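Long-range contacts in transcriptional regulator, TetR family (Myxococcus xanthus, PDB 5K7F), which probably represses transcription as a TetR-type DNA-binding regulator, with isovaleryl coenzyme A as its effector in the control of alternative isovaleryl coenzyme A biosynthesis: residues Asp73-Gln78 with Arg98-Leu103; Glu91-Cys96 with Asp139-Ala144. All coordinates share one frame; numbering follows the deposited sequence.

Contact 1. Residues Asp73-Gln78 with Arg98-Leu103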
loop_
_atom_site.group_PDB
_atom_site.type_symbol
_atom_site.label_atom_id
_atom_site.label_comp_id
_atom_site.label_asym_id
_atom_site.label_seq_id
_atom_site.Cartn_x
_atom_site.Cartn_y
_atom_site.Cartn_z
ATOM N N ASP A 73 18.594 -4.272 -1.478
ATOM C CA ASP A 73 19.437 -5.382 -1.921
ATOM C C ASP A 73 18.590 -6.564 -2.348
ATOM O O ASP A 73 18.938 -7.284 -3.297
ATOM C CB ASP A 73 20.381 -5.823 -0.806
ATOM C CG ASP A 73 21.547 -4.905 -0.613
ATOM O OD1 ASP A 73 21.791 -4.056 -1.469
ATOM O OD2 ASP A 73 22.267 -5.096 0.399
ATOM N N LEU A 74 17.478 -6.797 -1.648
ATOM C CA LEU A 74 16.617 -7.909 -2.012
ATOM C C LEU A 74 15.923 -7.664 -3.346
ATOM O O LEU A 74 15.733 -8.611 -4.117
ATOM C CB LEU A 74 15.583 -8.177 -0.922
ATOM C CG LEU A 74 16.143 -8.741 0.360
ATOM C CD1 LEU A 74 15.060 -8.971 1.412
ATOM C CD2 LEU A 74 16.918 -10.088 0.033
ATOM N N PHE A 75 15.472 -6.424 -3.612
ATOM C CA PHE A 75 14.946 -6.103 -4.950
ATOM C C PHE A 75 15.965 -6.440 -6.053
ATOM O O PHE A 75 15.601 -6.977 -7.105
ATOM C CB PHE A 75 14.488 -4.621 -5.016
ATOM C CG PHE A 75 13.035 -4.410 -4.582
ATOM C CD1 PHE A 75 11.996 -4.512 -5.512
ATOM C CD2 PHE A 75 12.700 -4.120 -3.255
ATOM C CE1 PHE A 75 10.699 -4.324 -5.150
ATOM C CE2 PHE A 75 11.357 -3.952 -2.867
ATOM C CZ PHE A 75 10.361 -4.067 -3.823
ATOM N N GLU A 76 17.246 -6.142 -5.842
ATOM C CA GLU A 76 18.269 -6.572 -6.796
ATOM C C GLU A 76 18.378 -8.097 -6.879
ATOM O O GLU A 76 18.374 -8.684 -7.965
ATOM C CB GLU A 76 19.631 -5.989 -6.402
ATOM C CG GLU A 76 20.784 -6.527 -7.245
ATOM C CD GLU A 76 20.713 -6.093 -8.706
ATOM O OE1 GLU A 76 20.021 -5.077 -9.014
ATOM O OE2 GLU A 76 21.385 -6.762 -9.532
ATOM N N GLU A 77 18.509 -8.752 -5.732
ATOM C CA GLU A 77 18.848 -10.164 -5.704
ATOM C C GLU A 77 17.676 -11.049 -6.106
ATOM O O GLU A 77 17.869 -12.108 -6.729
ATOM C CB GLU A 77 19.326 -10.508 -4.306
ATOM C CG GLU A 77 20.580 -9.737 -3.964
ATOM C CD GLU A 77 21.086 -10.027 -2.569
ATOM O OE1 GLU A 77 20.475 -10.873 -1.869
ATOM O OE2 GLU A 77 22.106 -9.409 -2.189
ATOM N N GLN A 78 16.470 -10.658 -5.726
ATOM C CA GLN A 78 15.299 -11.485 -5.948
ATOM C C GLN A 78 14.459 -11.037 -7.124
ATOM O O GLN A 78 13.534 -11.761 -7.499
ATOM C CB GLN A 78 14.415 -11.509 -4.702
ATOM C CG GLN A 78 15.038 -12.084 -3.471
ATOM C CD GLN A 78 15.372 -13.569 -3.672
ATOM O OE1 GLN A 78 14.512 -14.345 -4.131
ATOM N NE2 GLN A 78 16.589 -13.965 -3.335
ATOM N N ARG A 98 5.873 -11.114 -11.322
ATOM C CA ARG A 98 5.827 -12.390 -10.618
ATOM C C ARG A 98 6.920 -12.464 -9.543
ATOM O O ARG A 98 6.625 -12.748 -8.370
ATOM C CB ARG A 98 5.931 -13.536 -11.615
ATOM C CG ARG A 98 5.797 -14.925 -10.999
ATOM C CD ARG A 98 5.842 -15.988 -12.090
ATOM N NE ARG A 98 5.453 -17.334 -11.643
ATOM C CZ ARG A 98 4.202 -17.791 -11.541
ATOM N NH1 ARG A 98 3.130 -17.024 -11.806
ATOM N NH2 ARG A 98 4.021 -19.048 -11.175
ATOM N N HIS A 99 8.157 -12.120 -9.897
ATOM C CA HIS A 99 9.227 -12.112 -8.890
ATOM C C HIS A 99 8.939 -11.152 -7.735
ATOM O O HIS A 99 9.211 -11.472 -6.566
ATOM C CB HIS A 99 10.553 -11.769 -9.557
ATOM C CG HIS A 99 11.170 -12.926 -10.325
ATOM N ND1 HIS A 99 11.638 -14.070 -9.718
ATOM C CD2 HIS A 99 11.334 -13.122 -11.656
ATOM C CE1 HIS A 99 12.101 -14.904 -10.639
ATOM N NE2 HIS A 99 11.937 -14.349 -11.830
ATOM N N ASN A 100 8.411 -9.951 -8.035
ATOM C CA ASN A 100 8.111 -8.983 -6.975
ATOM C C ASN A 100 7.025 -9.514 -6.017
ATOM O O ASN A 100 7.082 -9.291 -4.807
ATOM C CB ASN A 100 7.695 -7.661 -7.616
ATOM C CG ASN A 100 7.868 -6.453 -6.729
ATOM O OD1 ASN A 100 8.075 -5.367 -7.257
ATOM N ND2 ASN A 100 7.785 -6.611 -5.415
ATOM N N ILE A 101 6.014 -10.209 -6.541
ATOM C CA ILE A 101 4.963 -10.719 -5.676
ATOM C C ILE A 101 5.530 -11.773 -4.741
ATOM O O ILE A 101 5.163 -11.856 -3.559
ATOM C CB ILE A 101 3.800 -11.275 -6.518
ATOM C CG1 ILE A 101 3.032 -10.148 -7.189
ATOM C CG2 ILE A 101 2.803 -12.089 -5.646
ATOM C CD1 ILE A 101 2.119 -10.590 -8.309
ATOM N N LEU A 102 6.427 -12.590 -5.260
ATOM C CA LEU A 102 7.089 -13.576 -4.412
ATOM C C LEU A 102 7.939 -12.886 -3.338
ATOM O O LEU A 102 7.890 -13.252 -2.162
ATOM C CB LEU A 102 7.915 -14.556 -5.273
ATOM C CG LEU A 102 7.157 -15.442 -6.306
ATOM C CD1 LEU A 102 8.115 -16.268 -7.131
ATOM C CD2 LEU A 102 6.056 -16.274 -5.652
ATOM N N LEU A 103 8.731 -11.884 -3.705
ATOM C CA LEU A 103 9.496 -11.159 -2.688
ATOM C C LEU A 103 8.609 -10.594 -1.563
ATOM O O LEU A 103 9.008 -10.566 -0.396
ATOM C CB LEU A 103 10.280 -10.031 -3.359
ATOM C CG LEU A 103 10.951 -9.024 -2.434
ATOM C CD1 LEU A 103 12.016 -9.656 -1.620
ATOM C CD2 LEU A 103 11.560 -7.878 -3.233
HETATM O O HOH W 1 11.394 -13.090 -5.951
#
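Residues 73-78 and 98-103 are turns of two helices whose axes come within 10.2 Å and run at 131° to each other, with the CA atoms of Gln78 and Leu103 the nearest pair across the two segments. Leu103 carries most of the contact. With its CG anti to the backbone N (chi1 170°), it reaches across and divides its two methyls between two neighbours. Leu103 CD2 sits over the centre of the Phe75 ring, 3.8 Å from the centroid and almost on the ring normal, a CH-pi contact that leaves it nearly equidistant from all six ring carbons. The other methyl, Leu103 CD1, packs 3.9 Å from Leu74 CB.

Asn100 meets the same ring at its edge, OD1 lying 3.5 Å from Phe75 CE1, with amide and ring planes 84° apart. Its OD1 is hydrogen-bonded to Tyr137, while ND2 is buried without a partner. Where the helix widens into a pi-type turn at 76-78, a water donates to both Gln78 O (3.0 Å) and His99 O, tying the two backbones together; Gln78 O also lies 3.6 Å from His99 CB. Phe75 and Leu103 both continue onto Ile113 of helix 110-117. The arrangement is a steeply inclined helix-helix packing, typical of the all-helical TetR fold, in which the long helix 60-83 leads from the DNA-binding part into the C-terminal domain.

Contact 2. Residues Glu91-Cys96 with Asp139-Ala144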
loop_
_atom_site.group_PDB
_atom_site.type_symbol
_atom_site.label_atom_id
_atom_site.label_comp_id
_atom_site.label_asym_id
_atom_site.label_seq_id
_atom_site.Cartn_x
_atom_site.Cartn_y
_atom_site.Cartn_z
ATOM N N GLU A 91 7.445 -9.233 -21.714
ATOM C CA GLU A 91 7.921 -10.422 -21.010
ATOM C C GLU A 91 8.701 -10.031 -19.765
ATOM O O GLU A 91 8.572 -10.673 -18.713
ATOM C CB GLU A 91 8.823 -11.267 -21.921
ATOM C CG GLU A 91 8.138 -11.966 -23.094
ATOM C CD GLU A 91 9.094 -12.887 -23.884
ATOM O OE1 GLU A 91 10.240 -13.159 -23.419
ATOM O OE2 GLU A 91 8.693 -13.323 -24.982
ATOM N N ARG A 92 9.461 -8.967 -19.848
ATOM C CA ARG A 92 10.210 -8.487 -18.702
ATOM C C ARG A 92 9.274 -8.004 -17.566
ATOM O O ARG A 92 9.442 -8.334 -16.417
ATOM C CB ARG A 92 11.142 -7.377 -19.125
ATOM C CG ARG A 92 12.156 -7.001 -18.123
ATOM C CD ARG A 92 13.354 -6.329 -18.761
ATOM N NE ARG A 92 13.104 -5.006 -19.091
ATOM C CZ ARG A 92 13.081 -4.508 -20.315
ATOM N NH1 ARG A 92 13.311 -5.262 -21.318
ATOM N NH2 ARG A 92 12.774 -3.275 -20.491
ATOM N N LEU A 93 8.246 -7.243 -17.931
ATOM C CA LEU A 93 7.308 -6.759 -16.916
ATOM C C LEU A 93 6.545 -7.921 -16.275
ATOM O O LEU A 93 6.340 -7.942 -15.048
ATOM C CB LEU A 93 6.346 -5.771 -17.561
ATOM C CG LEU A 93 6.918 -4.360 -17.741
ATOM C CD1 LEU A 93 6.099 -3.656 -18.767
ATOM C CD2 LEU A 93 6.953 -3.637 -16.397
ATOM N N ARG A 94 6.164 -8.929 -17.086
ATOM C CA ARG A 94 5.450 -10.089 -16.549
ATOM C C ARG A 94 6.323 -10.874 -15.563
ATOM O O ARG A 94 5.859 -11.280 -14.484
ATOM C CB ARG A 94 5.020 -11.025 -17.680
ATOM C CG ARG A 94 3.954 -10.468 -18.564
ATOM C CD ARG A 94 3.560 -11.448 -19.676
ATOM N NE ARG A 94 2.595 -10.855 -20.583
ATOM C CZ ARG A 94 2.618 -10.984 -21.911
ATOM N NH1 ARG A 94 3.565 -11.702 -22.504
ATOM N NH2 ARG A 94 1.693 -10.379 -22.642
ATOM N N ALA A 95 7.590 -11.042 -15.899
ATOM C CA ALA A 95 8.512 -11.741 -15.002
ATOM C C ALA A 95 8.814 -10.904 -13.769
ATOM O O ALA A 95 8.914 -11.456 -12.663
ATOM C CB ALA A 95 9.802 -12.107 -15.734
ATOM N N CYS A 96 8.948 -9.571 -13.945
ATOM C CA CYS A 96 9.259 -8.673 -12.837
ATOM C C CYS A 96 8.134 -8.683 -11.814
ATOM O O CYS A 96 8.361 -8.802 -10.603
ATOM C CB CYS A 96 9.522 -7.274 -13.369
ATOM S SG CYS A 96 10.319 -6.143 -12.209
ATOM N N ASP A 139 12.416 3.662 -12.105
ATOM C CA ASP A 139 12.948 3.980 -13.433
ATOM C C ASP A 139 12.937 2.749 -14.330
ATOM O O ASP A 139 12.619 2.823 -15.529
ATOM C CB ASP A 139 14.388 4.503 -13.323
ATOM C CG ASP A 139 14.494 5.890 -12.713
ATOM O OD1 ASP A 139 13.476 6.600 -12.572
ATOM O OD2 ASP A 139 15.635 6.267 -12.372
ATOM N N PHE A 140 13.351 1.612 -13.774
ATOM C CA PHE A 140 13.344 0.363 -14.512
ATOM C C PHE A 140 11.946 0.017 -14.996
ATOM O O PHE A 140 11.758 -0.350 -16.161
ATOM C CB PHE A 140 13.897 -0.731 -13.615
ATOM C CG PHE A 140 13.913 -2.124 -14.253
ATOM C CD1 PHE A 140 14.970 -2.546 -15.036
ATOM C CD2 PHE A 140 12.856 -3.015 -14.045
ATOM C CE1 PHE A 140 14.995 -3.850 -15.574
ATOM C CE2 PHE A 140 12.874 -4.296 -14.577
ATOM C CZ PHE A 140 13.918 -4.703 -15.366
ATOM N N LEU A 141 10.952 0.110 -14.110
ATOM C CA LEU A 141 9.581 -0.175 -14.533
ATOM C C LEU A 141 9.125 0.817 -15.604
ATOM O O LEU A 141 8.504 0.415 -16.607
ATOM C CB LEU A 141 8.627 -0.147 -13.330
ATOM C CG LEU A 141 8.885 -1.155 -12.191
ATOM C CD1 LEU A 141 7.876 -0.945 -11.079
ATOM C CD2 LEU A 141 8.779 -2.534 -12.709
ATOM N N GLU A 142 9.450 2.110 -15.441
ATOM C CA GLU A 142 9.017 3.099 -16.431
ATOM C C GLU A 142 9.634 2.835 -17.800
ATOM O O GLU A 142 8.943 2.910 -18.820
ATOM C CB GLU A 142 9.346 4.529 -15.960
ATOM C CG GLU A 142 8.556 4.986 -14.771
ATOM C CD GLU A 142 8.615 6.487 -14.465
ATOM O OE1 GLU A 142 9.317 7.240 -15.159
ATOM O OE2 GLU A 142 7.950 6.905 -13.496
ATOM N N GLU A 143 10.917 2.469 -17.850
ATOM C CA GLU A 143 11.538 2.161 -19.139
ATOM C C GLU A 143 10.853 0.974 -19.811
ATOM O O GLU A 143 10.588 1.003 -21.011
ATOM C CB GLU A 143 13.037 1.908 -18.951
ATOM N N ALA A 144 10.520 -0.069 -19.047
ATOM C CA ALA A 144 9.822 -1.214 -19.631
ATOM C C ALA A 144 8.424 -0.843 -20.120
ATOM O O ALA A 144 8.018 -1.242 -21.224
ATOM C CB ALA A 144 9.738 -2.356 -18.632
HETATM O O HOH W 2 13.371 -1.990 -17.922
#
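Buried in an otherwise mostly apolar interface, the guanidinium of Arg92 is brought against carbon atoms, with NH2 3.7 Å from Ala144 CB and the edge of the group turned to Phe140 CZ. The chain extends from CG anti to the backbone N and then bends at chi3 (78°), which turns NE out of line with the extended part. Arg92 CD touches Phe140 CZ at 3.8 Å, and the guanidinium and ring planes are 65° apart. Several acceptors hold the head: NH1 bonds to Ile86 O, NH2 to Gln147 OE1, and NH2 also to a water 2.9 Å away that donates to Phe140 O and lies above one face of the Phe140 ring, toward the rim. A leucine in place of Arg92 would probably leave Ile86 O and Gln147 without these bonds and break the water link to Phe140 O.

Beside this polar spot, Leu93 CG packs 3.6 Å from Ala144 CB, where the backbones come nearest. One turn on, Cys96 SG lies 3.9 Å from Phe140 CE2 in an oblique sulfur-aromatic contact and 4.0 Å from Leu141 CD2. Phe140 also touches Leu80 and Val83, and Leu141 packs on helix 159-171. With axes 10.2 Å apart and 142° between their directions, the segments form a roughly antiparallel helix pair within the helical bundle typical of the TetR C-terminal domain.

In the fold
Contacts 1 and 2 share helix 89-105, which packs against helix 60-83 through residues 98-103 and against helix 125-150 through residues 91-96. Their centres are about 13 Å apart; that of contact 1 lies about 6 Å from the centre of the chain, that of contact 2 about 15 Å. Along the sequence the segments alternate: 73-78, 91-96, 98-103, then 139-144. Tyr137 borders both contacts, hydrogen-bonding to Asn100 and touching Cys96. Helix 60-83 follows the predicted helix-turn-helix region, and the shared helix packs it against the C-terminal bundle, where TetR-family regulators usually bind their effectors. No second subunit touches either contact.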